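Local coordinates for protein peptidase S8 and S53, subtilisin, kexin, sedolisin (Mycobacterium smegmatis, PDB 4KG7) that probably cleaves proteins as a membrane-associated, subtilisin-like serine endopeptidase (mycosin MycP3) of the ESX-3 type VII secretion system, at residues 74-78 / 96-100; 24-30 / 138-144; 4-8 / 243-247; 227-232 / 275-280. All blocks are in the same frame, centred on the assembly; numbering follows the deposited sequence.

Contact 1: residues 74-78 / 96-100; sequences TGVQP and DGLTD
Gly-75 and Val-76 run beside Gly-97 to Asp-100 at the active-site end of the subtilisin fold, where the loop after strand 68-73 meets the loop leading into helix 104-113. Strand 68-73 ends on Asp-73 and the helix begins with His-104, both predicted charge-relay residues. Three hydrogen bonds join the loops. Val-76 N donates to Gly-97 O at 3.2 Å, an oxygen that Ser-132 OG also engages. Gln-77 folds over the facing loop, its chain bent at chi2 (68°), and OE1 receives an almost straight bond from Asp-100 N (3.0 Å, 176° at the hydrogen), the donor tilted from the amide carbonyl plane. NE2 of the same amide donates to a water that also bonds Thr-99 OG1. Thr-74 OG1 gives its proton to Asp-100 OD1 at 2.8 Å, arriving from above the carboxylate plane. OD1 further receives Asp-102 N and Gly-103 N, and OD2 bonds Thr-106 OG1; the carboxylate thus gathers partners from Thr-74 and from the residues leading into and opening the helix, and the donors to OD1 would be expected to stabilise its negative charge. Within its own loop, Asp-96 OD1 accepts from Leu-98 N, an Asx turn that shapes the bend. Weaker CA-H...O contacts fill in: Leu-98 CA lies 3.2 Å from Val-76 O, and Gly-75 CA lies 3.5 Å from Gly-97 O. Apolar packing is confined to the outer end, where Pro-78 crosses Leu-98 at about a right angle, with Pro-78 CG 4.0 Å from Leu-98 CB.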
loop_
_atom_site.group_PDB
_atom_site.type_symbol
_atom_site.label_atom_id
_atom_site.label_comp_id
_atom_site.label_asym_id
_atom_site.label_seq_id
_atom_site.Cartn_x
_atom_site.Cartn_y
_atom_site.Cartn_z
ATOM N N THR A 74 -9.521 -0.273 -2.923
ATOM C CA THR A 74 -10.803 -0.748 -3.430
ATOM C C THR A 74 -12.015 -0.173 -2.650
ATOM O O THR A 74 -13.123 -0.711 -2.745
ATOM C CB THR A 74 -10.905 -2.288 -3.370
ATOM O OG1 THR A 74 -10.982 -2.726 -2.005
ATOM C CG2 THR A 74 -9.738 -2.996 -4.091
ATOM N N GLY A 75 -11.819 0.926 -1.907
ATOM C CA GLY A 75 -12.856 1.424 -1.010
ATOM C C GLY A 75 -12.672 0.849 0.378
ATOM O O GLY A 75 -11.991 -0.190 0.564
ATOM N N VAL A 76 -13.299 1.505 1.350
ATOM C CA VAL A 76 -13.215 1.105 2.745
ATOM C C VAL A 76 -14.615 1.098 3.303
ATOM O O VAL A 76 -15.308 2.115 3.265
ATOM C CB VAL A 76 -12.341 2.062 3.581
ATOM C CG1 VAL A 76 -12.342 1.683 5.066
ATOM C CG2 VAL A 76 -10.919 2.086 3.071
ATOM N N GLN A 77 -15.033 -0.035 3.834
ATOM C CA GLN A 77 -16.363 -0.160 4.429
ATOM C C GLN A 77 -16.363 0.263 5.887
ATOM O O GLN A 77 -15.775 -0.405 6.721
ATOM C CB GLN A 77 -16.822 -1.613 4.311
ATOM C CG GLN A 77 -18.312 -1.843 4.369
ATOM C CD GLN A 77 -19.044 -1.286 3.140
ATOM O OE1 GLN A 77 -18.691 -1.550 1.973
ATOM N NE2 GLN A 77 -20.045 -0.501 3.399
ATOM N N PRO A 78 -17.047 1.385 6.218
ATOM C CA PRO A 78 -17.069 1.770 7.619
ATOM C C PRO A 78 -17.781 0.758 8.494
ATOM O O PRO A 78 -18.661 0.055 8.060
ATOM C CB PRO A 78 -17.827 3.117 7.619
ATOM C CG PRO A 78 -17.844 3.568 6.184
ATOM C CD PRO A 78 -17.833 2.311 5.377
ATOM N N ASP A 96 -18.821 7.536 -2.671
ATOM C CA ASP A 96 -17.999 8.399 -1.832
ATOM C C ASP A 96 -16.686 7.755 -1.420
ATOM O O ASP A 96 -15.897 8.349 -0.704
ATOM C CB ASP A 96 -18.803 8.825 -0.590
ATOM C CG ASP A 96 -19.302 7.651 0.254
ATOM O OD1 ASP A 96 -19.013 6.473 -0.070
ATOM O OD2 ASP A 96 -20.045 7.944 1.229
ATOM N N GLY A 97 -16.436 6.541 -1.884
ATOM C CA GLY A 97 -15.250 5.842 -1.479
ATOM C C GLY A 97 -15.451 4.932 -0.279
ATOM O O GLY A 97 -14.507 4.247 0.138
ATOM N N LEU A 98 -16.667 4.906 0.263
ATOM C CA LEU A 98 -16.975 4.162 1.500
ATOM C C LEU A 98 -17.778 2.893 1.224
ATOM O O LEU A 98 -18.462 2.374 2.103
ATOM C CB LEU A 98 -17.666 5.063 2.527
ATOM C CG LEU A 98 -16.871 6.311 2.894
ATOM C CD1 LEU A 98 -17.704 7.167 3.824
ATOM C CD2 LEU A 98 -15.517 5.915 3.495
ATOM N N THR A 99 -17.668 2.417 -0.010
ATOM C CA THR A 99 -18.177 1.124 -0.398
ATOM C C THR A 99 -17.009 0.253 -0.887
ATOM O O THR A 99 -16.332 0.591 -1.838
ATOM C CB THR A 99 -19.225 1.230 -1.519
ATOM O OG1 THR A 99 -20.339 1.999 -1.064
ATOM C CG2 THR A 99 -19.683 -0.144 -1.898
ATOM N N ASP A 100 -16.817 -0.897 -0.259
ATOM C CA ASP A 100 -15.777 -1.823 -0.647
ATOM C C ASP A 100 -16.404 -3.139 -1.119
ATOM O O ASP A 100 -16.867 -3.933 -0.304
ATOM C CB ASP A 100 -14.874 -2.057 0.563
ATOM C CG ASP A 100 -13.703 -2.976 0.263
ATOM O OD1 ASP A 100 -13.517 -3.352 -0.921
ATOM O OD2 ASP A 100 -12.999 -3.349 1.224
HETATM O O HOH W 1 -21.667 0.667 1.176
HETATM O O HOH W 2 -19.928 -3.605 0.745
#

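Contact 2: residues 24-30 / 138-144; sequences QPMMQRS and PRFAPRT
Arg-29 reaches across to Pro-138: with CG set between its own N and carbonyl carbon (chi1 74°) and the chain extended to NE, the guanidinium meets Pro-138 O side-on, NE at 3.1 Å and NH2 at 3.0 Å from that oxygen, which lies in the guanidinium plane. Phe-140 O and the Ala-141 methyl cover one face of the same group. Gln-28 takes the other side of the strand pair. Its CB lies over a face of the Phe-140 ring, 3.9 Å from the centroid, a CH-pi contact; with CG opposite the backbone N (chi1 -171°) the extended chain carries on past Phe-140 CZ, and NE2 bonds Ser-30 O at 2.9 Å. Met-26 is bent at chi2 and chi3, curling CE to 3.6 Å from Ala-141 C. Farther out, Pro-25 CB sits over a face of the Arg-143 guanidinium, 3.5 Å from Arg-143 NH1. Arg-139, packed by CD against Ser-30 CB, forms a salt bridge with Asp-102. Reciprocal bonds between Met-27 and Ala-141, flanked by Arg-143 N to Pro-25 O and Arg-29 N to Arg-139 O, make this a short two-stranded antiparallel sheet, placing the N-terminal extension on a surface loop of the protease near the predicted catalytic His-104.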
loop_
_atom_site.group_PDB
_atom_site.type_symbol
_atom_site.label_atom_id
_atom_site.label_comp_id
_atom_site.label_asym_id
_atom_site.label_seq_id
_atom_site.Cartn_x
_atom_site.Cartn_y
_atom_site.Cartn_z
ATOM N N GLN A 24 -14.109 6.354 -18.389
ATOM C CA GLN A 24 -15.313 5.922 -19.106
ATOM C C GLN A 24 -16.217 5.158 -18.155
ATOM O O GLN A 24 -15.767 4.677 -17.108
ATOM C CB GLN A 24 -14.992 5.068 -20.340
ATOM C CG GLN A 24 -14.226 3.798 -20.081
ATOM C CD GLN A 24 -13.977 2.971 -21.342
ATOM O OE1 GLN A 24 -14.812 2.897 -22.246
ATOM N NE2 GLN A 24 -12.811 2.333 -21.392
ATOM N N PRO A 25 -17.499 5.082 -18.488
ATOM C CA PRO A 25 -18.423 4.362 -17.614
ATOM C C PRO A 25 -18.008 2.913 -17.374
ATOM O O PRO A 25 -17.531 2.250 -18.288
ATOM C CB PRO A 25 -19.742 4.468 -18.367
ATOM C CG PRO A 25 -19.629 5.761 -19.125
ATOM C CD PRO A 25 -18.208 5.747 -19.602
ATOM N N MET A 26 -18.177 2.456 -16.132
ATOM C CA MET A 26 -17.780 1.114 -15.702
ATOM C C MET A 26 -19.021 0.324 -15.324
ATOM O O MET A 26 -20.058 0.900 -14.968
ATOM C CB MET A 26 -16.841 1.207 -14.493
ATOM C CG MET A 26 -15.632 2.097 -14.730
ATOM S SD MET A 26 -14.515 1.416 -15.971
ATOM C CE MET A 26 -13.624 0.243 -14.951
ATOM N N MET A 27 -18.922 -0.994 -15.422
ATOM C CA MET A 27 -20.011 -1.885 -15.013
ATOM C C MET A 27 -19.434 -2.964 -14.124
ATOM O O MET A 27 -18.301 -3.379 -14.301
ATOM C CB MET A 27 -20.759 -2.485 -16.227
ATOM C CG MET A 27 -20.178 -3.759 -16.831
ATOM S SD MET A 27 -21.070 -4.347 -18.304
ATOM C CE MET A 27 -22.266 -5.455 -17.547
ATOM N N GLN A 28 -20.231 -3.422 -13.165
ATOM C CA GLN A 28 -19.787 -4.480 -12.270
ATOM C C GLN A 28 -19.905 -5.816 -13.006
ATOM O O GLN A 28 -20.971 -6.126 -13.519
ATOM C CB GLN A 28 -20.630 -4.476 -10.997
ATOM C CG GLN A 28 -20.071 -5.405 -9.936
ATOM C CD GLN A 28 -20.820 -5.339 -8.633
ATOM O OE1 GLN A 28 -21.512 -4.356 -8.325
ATOM N NE2 GLN A 28 -20.679 -6.393 -7.843
ATOM N N ARG A 29 -18.812 -6.572 -13.090
ATOM C CA ARG A 29 -18.800 -7.837 -13.855
ATOM C C ARG A 29 -18.808 -9.071 -12.964
ATOM O O ARG A 29 -19.118 -10.153 -13.440
ATOM C CB ARG A 29 -17.593 -7.897 -14.800
ATOM C CG ARG A 29 -16.267 -8.157 -14.111
ATOM C CD ARG A 29 -15.081 -8.085 -15.070
ATOM N NE ARG A 29 -13.838 -7.747 -14.366
ATOM C CZ ARG A 29 -12.671 -7.466 -14.954
ATOM N NH1 ARG A 29 -12.547 -7.482 -16.284
ATOM N NH2 ARG A 29 -11.614 -7.167 -14.202
ATOM N N SER A 30 -18.463 -8.906 -11.688
ATOM C CA SER A 30 -18.348 -10.009 -10.729
ATOM C C SER A 30 -19.065 -9.594 -9.466
ATOM O O SER A 30 -19.083 -8.402 -9.116
ATOM C CB SER A 30 -16.881 -10.261 -10.362
ATOM O OG SER A 30 -16.251 -11.060 -11.331
ATOM N N PRO A 138 -11.121 -4.974 -9.232
ATOM C CA PRO A 138 -11.214 -5.994 -10.287
ATOM C C PRO A 138 -12.600 -6.541 -10.509
ATOM O O PRO A 138 -12.788 -7.361 -11.439
ATOM C CB PRO A 138 -10.308 -7.109 -9.784
ATOM C CG PRO A 138 -10.198 -6.927 -8.346
ATOM C CD PRO A 138 -10.423 -5.469 -8.035
ATOM N N ARG A 139 -13.568 -6.124 -9.687
ATOM C CA ARG A 139 -14.954 -6.543 -9.884
ATOM C C ARG A 139 -15.644 -5.731 -10.990
ATOM O O ARG A 139 -16.788 -6.006 -11.328
ATOM C CB ARG A 139 -15.762 -6.396 -8.594
ATOM C CG ARG A 139 -15.245 -7.201 -7.413
ATOM C CD ARG A 139 -15.393 -8.684 -7.642
ATOM N NE ARG A 139 -14.743 -9.453 -6.595
ATOM C CZ ARG A 139 -13.422 -9.596 -6.508
ATOM N NH1 ARG A 139 -12.614 -9.039 -7.405
ATOM N NH2 ARG A 139 -12.895 -10.316 -5.530
ATOM N N PHE A 140 -14.958 -4.708 -11.509
ATOM C CA PHE A 140 -15.531 -3.805 -12.511
ATOM C C PHE A 140 -14.674 -3.761 -13.762
ATOM O O PHE A 140 -13.467 -4.009 -13.735
ATOM C CB PHE A 140 -15.657 -2.386 -11.950
ATOM C CG PHE A 140 -16.701 -2.254 -10.897
ATOM C CD1 PHE A 140 -16.478 -2.751 -9.626
ATOM C CD2 PHE A 140 -17.918 -1.636 -11.173
ATOM C CE1 PHE A 140 -17.440 -2.650 -8.643
ATOM C CE2 PHE A 140 -18.875 -1.517 -10.170
ATOM C CZ PHE A 140 -18.644 -2.043 -8.917
ATOM N N ALA A 141 -15.336 -3.464 -14.864
ATOM C CA ALA A 141 -14.684 -3.273 -16.147
ATOM C C ALA A 141 -15.451 -2.203 -16.909
ATOM O O ALA A 141 -16.583 -1.891 -16.565
ATOM C CB ALA A 141 -14.692 -4.572 -16.924
ATOM N N PRO A 142 -14.844 -1.651 -17.966
ATOM C CA PRO A 142 -15.576 -0.719 -18.813
ATOM C C PRO A 142 -16.889 -1.294 -19.335
ATOM O O PRO A 142 -16.961 -2.471 -19.715
ATOM C CB PRO A 142 -14.606 -0.476 -19.962
ATOM C CG PRO A 142 -13.269 -0.658 -19.366
ATOM C CD PRO A 142 -13.434 -1.784 -18.391
ATOM N N ARG A 143 -17.916 -0.462 -19.363
ATOM C CA ARG A 143 -19.212 -0.871 -19.864
ATOM C C ARG A 143 -19.094 -1.261 -21.347
ATOM O O ARG A 143 -19.669 -2.269 -21.790
ATOM C CB ARG A 143 -20.206 0.275 -19.675
ATOM C CG ARG A 143 -21.659 -0.123 -19.771
ATOM C CD ARG A 143 -22.551 1.090 -19.569
ATOM N NE ARG A 143 -22.373 2.041 -20.665
ATOM C CZ ARG A 143 -22.592 3.356 -20.592
ATOM N NH1 ARG A 143 -23.027 3.916 -19.466
ATOM N NH2 ARG A 143 -22.376 4.113 -21.660
ATOM N N THR A 144 -18.351 -0.462 -22.112
ATOM C CA THR A 144 -18.107 -0.770 -23.524
ATOM C C THR A 144 -17.034 -1.868 -23.576
ATOM O O THR A 144 -15.929 -1.665 -23.051
ATOM C CB THR A 144 -17.673 0.487 -24.298
ATOM O OG1 THR A 144 -18.733 1.454 -24.244
ATOM C CG2 THR A 144 -17.368 0.142 -25.764
HETATM O O HOH W 3 -17.390 2.319 -21.112
HETATM O O HOH W 4 -14.068 0.451 -23.596
HETATM O O HOH W 5 -14.391 -9.567 -12.026
#

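Contact 3: residues 4-8 / 243-247; sequences VSPPQ and WNGVT
Trp-243 offers one face of its indole to Pro-6, and the side chain can be followed outward atom by atom. CB, the first atom, is 4.2 Å from Val-4 O. With chi1 at -75° and chi2 at 87°, the ring then swings beneath the proline pair. CG, CD2 and CE2 all meet Pro-6 CG, which stands 3.6 Å from the centroid of the five-membered ring and only 11° off its normal, a CH-pi contact directly over the face. Farther along the benzo ring, CE3 lies 3.7 Å from Pro-6 CA, and CZ3 passes to the next proline, 3.8 Å from Pro-7 CD. At the tip, CH2 is 4.1 Å from the same Pro-7 CD. Pro-279 CG approaches the indole from the opposite side, and Trp-280 packs edge-to-face with it, wedging the ring between the N-terminal segment and the body of the fold. Val-4 adds a second patch, its CG1 3.8 Å from Val-246 CB and also close to the Trp-243 carbonyl oxygen. That oxygen accepts Val-246 N, closing a turn whose start is held by the Asp-239 carboxylate on the N-H groups of Trp-243 and Asn-244. The contact is thus a proline-on-tryptophan CH-pi stack on the first residue of a type I beta turn, laying the extended N terminus on the protease surface away from the charge-relay residues.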
loop_
_atom_site.group_PDB
_atom_site.type_symbol
_atom_site.label_atom_id
_atom_site.label_comp_id
_atom_site.label_asym_id
_atom_site.label_seq_id
_atom_site.Cartn_x
_atom_site.Cartn_y
_atom_site.Cartn_z
ATOM N N VAL A 4 16.715 -0.218 -19.319
ATOM C CA VAL A 4 15.859 0.054 -18.114
ATOM C C VAL A 4 16.664 0.796 -17.052
ATOM O O VAL A 4 17.683 0.307 -16.553
ATOM C CB VAL A 4 15.276 -1.234 -17.492
ATOM C CG1 VAL A 4 14.312 -0.893 -16.358
ATOM C CG2 VAL A 4 14.579 -2.071 -18.553
ATOM N N SER A 5 16.202 1.992 -16.721
ATOM C CA SER A 5 16.927 2.864 -15.812
ATOM C C SER A 5 15.923 3.509 -14.880
ATOM O O SER A 5 14.728 3.545 -15.188
ATOM C CB SER A 5 17.682 3.933 -16.605
ATOM O OG SER A 5 16.825 4.506 -17.576
ATOM N N PRO A 6 16.384 4.010 -13.728
ATOM C CA PRO A 6 15.414 4.613 -12.826
ATOM C C PRO A 6 14.602 5.736 -13.511
ATOM O O PRO A 6 15.188 6.529 -14.270
ATOM C CB PRO A 6 16.293 5.143 -11.683
ATOM C CG PRO A 6 17.537 4.310 -11.735
ATOM C CD PRO A 6 17.759 4.104 -13.201
ATOM N N PRO A 7 13.267 5.795 -13.273
ATOM C CA PRO A 7 12.448 6.789 -13.961
ATOM C C PRO A 7 12.744 8.199 -13.452
ATOM O O PRO A 7 13.215 8.380 -12.340
ATOM C CB PRO A 7 11.016 6.360 -13.646
ATOM C CG PRO A 7 11.124 5.684 -12.329
ATOM C CD PRO A 7 12.435 4.932 -12.405
ATOM N N GLN A 8 12.510 9.166 -14.318
ATOM C CA GLN A 8 12.778 10.557 -14.034
ATOM C C GLN A 8 11.604 11.350 -14.534
ATOM O O GLN A 8 11.143 11.124 -15.661
ATOM C CB GLN A 8 14.009 10.944 -14.823
ATOM C CG GLN A 8 14.837 12.041 -14.224
ATOM C CD GLN A 8 16.243 11.950 -14.740
ATOM O OE1 GLN A 8 16.455 11.694 -15.929
ATOM N NE2 GLN A 8 17.219 12.131 -13.858
ATOM N N TRP A 243 19.044 -2.211 -11.599
ATOM C CA TRP A 243 18.006 -1.619 -12.429
ATOM C C TRP A 243 18.109 -2.128 -13.861
ATOM O O TRP A 243 17.097 -2.319 -14.511
ATOM C CB TRP A 243 18.092 -0.085 -12.425
ATOM C CG TRP A 243 17.595 0.542 -11.159
ATOM C CD1 TRP A 243 18.311 0.774 -10.019
ATOM C CD2 TRP A 243 16.269 1.037 -10.899
ATOM N NE1 TRP A 243 17.524 1.354 -9.076
ATOM C CE2 TRP A 243 16.269 1.544 -9.584
ATOM C CE3 TRP A 243 15.093 1.111 -11.651
ATOM C CZ2 TRP A 243 15.125 2.125 -8.990
ATOM C CZ3 TRP A 243 13.946 1.690 -11.047
ATOM C CH2 TRP A 243 13.983 2.178 -9.745
ATOM N N ASN A 244 19.334 -2.315 -14.349
ATOM C CA ASN A 244 19.553 -2.677 -15.767
ATOM C C ASN A 244 18.883 -4.008 -16.109
ATOM O O ASN A 244 18.429 -4.222 -17.242
ATOM C CB ASN A 244 21.046 -2.800 -16.080
ATOM C CG ASN A 244 21.774 -1.465 -16.075
ATOM O OD1 ASN A 244 21.173 -0.391 -15.980
ATOM N ND2 ASN A 244 23.083 -1.534 -16.156
ATOM N N GLY A 245 18.837 -4.903 -15.134
ATOM C CA GLY A 245 18.288 -6.233 -15.323
ATOM C C GLY A 245 16.787 -6.347 -15.166
ATOM O O GLY A 245 16.241 -7.421 -15.339
ATOM N N VAL A 246 16.096 -5.258 -14.843
ATOM C CA VAL A 246 14.655 -5.344 -14.578
ATOM C C VAL A 246 13.886 -5.840 -15.794
ATOM O O VAL A 246 14.102 -5.348 -16.903
ATOM C CB VAL A 246 14.101 -3.985 -14.124
ATOM C CG1 VAL A 246 12.584 -3.968 -14.143
ATOM C CG2 VAL A 246 14.607 -3.716 -12.716
ATOM N N THR A 247 13.005 -6.818 -15.571
ATOM C CA THR A 247 12.114 -7.332 -16.604
ATOM C C THR A 247 10.642 -7.029 -16.304
ATOM O O THR A 247 9.819 -7.079 -17.224
ATOM C CB THR A 247 12.270 -8.853 -16.773
ATOM O OG1 THR A 247 11.922 -9.528 -15.546
ATOM C CG2 THR A 247 13.664 -9.226 -17.182
#

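Contact 4: residues 227-232 / 275-280; sequences CESNPL and TMAGPW
Asn-230 and Ser-229 both set their polar groups beside their own backbone N, opposite the carbonyl carbon (chi1 -67° and -79°), and from there the two side chains grasp the backbone of Ala-277. Ser-229 OG accepts a nearly straight bond from Ala-277 N at 3.0 Å. Ala-277 O is gripped twice by one residue: Asn-230 ND2 comes in the carbonyl plane at 3.0 Å, whereas Asn-230 N stands above that plane, also at 3.0 Å. The amide has further duties, OD1 accepting from Thr-247 N and ND2 donating to Ser-248 O, so its rotation is fixed by partners at both ends. ND2 also nears Trp-280 CH2 at 3.7 Å, the amide almost perpendicular to the indole. Met-276, fully extended (chi1 -178°), runs alongside the facing loop, with SD 3.6 Å from Cys-227 CB and CE 3.3 Å from Glu-228 O. Cys-227 itself is disulfide-bonded to Cys-183. On the other flank, Leu-232 CD2 rests 3.9 Å from the Ala-277 methyl. What results is buried loop-to-loop packing in the subtilisin fold, an asparagine-serine pair bracketing one backbone residue just ahead of strand 281-286, the last strand of the central parallel sheet.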
loop_
_atom_site.group_PDB
_atom_site.type_symbol
_atom_site.label_atom_id
_atom_site.label_comp_id
_atom_site.label_asym_id
_atom_site.label_seq_id
_atom_site.Cartn_x
_atom_site.Cartn_y
_atom_site.Cartn_z
ATOM N N CYS A 227 3.105 -9.872 -12.262
ATOM C CA CYS A 227 4.344 -9.412 -11.642
ATOM C C CYS A 227 5.356 -10.554 -11.512
ATOM O O CYS A 227 4.977 -11.660 -11.151
ATOM C CB CYS A 227 4.028 -8.880 -10.251
ATOM S SG CYS A 227 2.939 -7.427 -10.224
ATOM N N GLU A 228 6.636 -10.295 -11.775
ATOM C CA GLU A 228 7.663 -11.304 -11.571
ATOM C C GLU A 228 8.864 -10.687 -10.890
ATOM O O GLU A 228 9.233 -9.543 -11.184
ATOM C CB GLU A 228 8.100 -11.915 -12.915
ATOM C CG GLU A 228 7.041 -12.798 -13.541
ATOM C CD GLU A 228 7.398 -13.332 -14.922
ATOM O OE1 GLU A 228 8.504 -13.048 -15.456
ATOM O OE2 GLU A 228 6.529 -14.043 -15.486
ATOM N N SER A 229 9.475 -11.426 -9.973
ATOM C CA SER A 229 10.699 -10.968 -9.360
ATOM C C SER A 229 11.768 -10.690 -10.400
ATOM O O SER A 229 11.968 -11.466 -11.338
ATOM C CB SER A 229 11.208 -11.996 -8.364
ATOM O OG SER A 229 10.485 -11.905 -7.150
ATOM N N ASN A 230 12.504 -9.600 -10.169
ATOM C CA ASN A 230 13.619 -9.188 -11.022
ATOM C C ASN A 230 14.948 -9.750 -10.539
ATOM O O ASN A 230 15.069 -10.129 -9.377
ATOM C CB ASN A 230 13.668 -7.680 -11.038
ATOM C CG ASN A 230 12.468 -7.099 -11.719
ATOM O OD1 ASN A 230 12.313 -7.256 -12.933
ATOM N ND2 ASN A 230 11.572 -6.476 -10.944
ATOM N N PRO A 231 15.942 -9.829 -11.432
ATOM C CA PRO A 231 17.224 -10.368 -10.993
ATOM C C PRO A 231 17.827 -9.545 -9.870
ATOM O O PRO A 231 17.669 -8.318 -9.814
ATOM C CB PRO A 231 18.119 -10.293 -12.242
ATOM C CG PRO A 231 17.189 -10.070 -13.374
ATOM C CD PRO A 231 15.917 -9.498 -12.867
ATOM N N LEU A 232 18.496 -10.226 -8.956
ATOM C CA LEU A 232 19.038 -9.602 -7.774
ATOM C C LEU A 232 20.317 -8.813 -8.097
ATOM O O LEU A 232 20.853 -8.935 -9.202
ATOM C CB LEU A 232 19.329 -10.697 -6.741
ATOM C CG LEU A 232 18.101 -11.503 -6.309
ATOM C CD1 LEU A 232 18.566 -12.544 -5.321
ATOM C CD2 LEU A 232 17.034 -10.616 -5.698
ATOM N N THR A 275 7.306 -12.358 -2.165
ATOM C CA THR A 275 7.572 -10.921 -2.279
ATOM C C THR A 275 8.336 -10.634 -3.571
ATOM O O THR A 275 9.318 -11.319 -3.875
ATOM C CB THR A 275 8.201 -10.336 -0.999
ATOM O OG1 THR A 275 7.877 -8.936 -0.885
ATOM C CG2 THR A 275 9.690 -10.529 -0.946
ATOM N N MET A 276 7.898 -9.626 -4.321
ATOM C CA MET A 276 8.495 -9.362 -5.649
ATOM C C MET A 276 9.812 -8.612 -5.510
ATOM O O MET A 276 9.819 -7.480 -5.015
ATOM C CB MET A 276 7.552 -8.535 -6.496
ATOM C CG MET A 276 8.073 -8.269 -7.898
ATOM S SD MET A 276 6.881 -7.266 -8.796
ATOM C CE MET A 276 7.902 -6.682 -10.131
ATOM N N ALA A 277 10.894 -9.165 -6.037
ATOM C CA ALA A 277 12.192 -8.509 -5.966
ATOM C C ALA A 277 12.267 -7.379 -6.969
ATOM O O ALA A 277 11.863 -7.531 -8.110
ATOM C CB ALA A 277 13.301 -9.482 -6.272
ATOM N N GLY A 278 12.814 -6.252 -6.539
ATOM C CA GLY A 278 13.107 -5.168 -7.461
ATOM C C GLY A 278 14.078 -4.195 -6.825
ATOM O O GLY A 278 14.181 -4.135 -5.590
ATOM N N PRO A 279 14.734 -3.372 -7.646
ATOM C CA PRO A 279 15.786 -2.437 -7.180
ATOM C C PRO A 279 15.247 -1.237 -6.420
ATOM O O PRO A 279 16.032 -0.484 -5.851
ATOM C CB PRO A 279 16.447 -1.989 -8.484
ATOM C CG PRO A 279 15.349 -2.070 -9.473
ATOM C CD PRO A 279 14.581 -3.318 -9.112
ATOM N N TRP A 280 13.927 -1.099 -6.391
ATOM C CA TRP A 280 13.218 -0.000 -5.733
ATOM C C TRP A 280 12.814 -0.312 -4.298
ATOM O O TRP A 280 12.431 0.592 -3.564
ATOM C CB TRP A 280 11.968 0.377 -6.565
ATOM C CG TRP A 280 11.248 -0.808 -7.036
ATOM C CD1 TRP A 280 10.498 -1.679 -6.295
ATOM C CD2 TRP A 280 11.287 -1.335 -8.366
ATOM N NE1 TRP A 280 10.054 -2.714 -7.096
ATOM C CE2 TRP A 280 10.530 -2.530 -8.369
ATOM C CE3 TRP A 280 11.865 -0.909 -9.552
ATOM C CZ2 TRP A 280 10.338 -3.287 -9.528
ATOM C CZ3 TRP A 280 11.683 -1.678 -10.699
ATOM C CH2 TRP A 280 10.942 -2.854 -10.677
#

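From the N terminus the chain first lays down residues 4-8, whose partner in contact 3 comes only after strand 209-213. Within that long loop, residues 24-30 open contact 2 and pair with 138-144, and inside this smaller loop contact 1 joins the loops before and after strand 85-90. Contacts 1 and 2 lie on the same side of the molecule, about 17 Å apart between centres. Contact 4 follows both in series but crosses contact 3: residues 227-232 precede 243-247, and 275-280 follow. Contacts 3 and 4 touch, Pro-279 packing against Trp-243. Contacts 2 and 3 tie the N-terminal extension to two separate places on the protease, about 33 Å apart between centres.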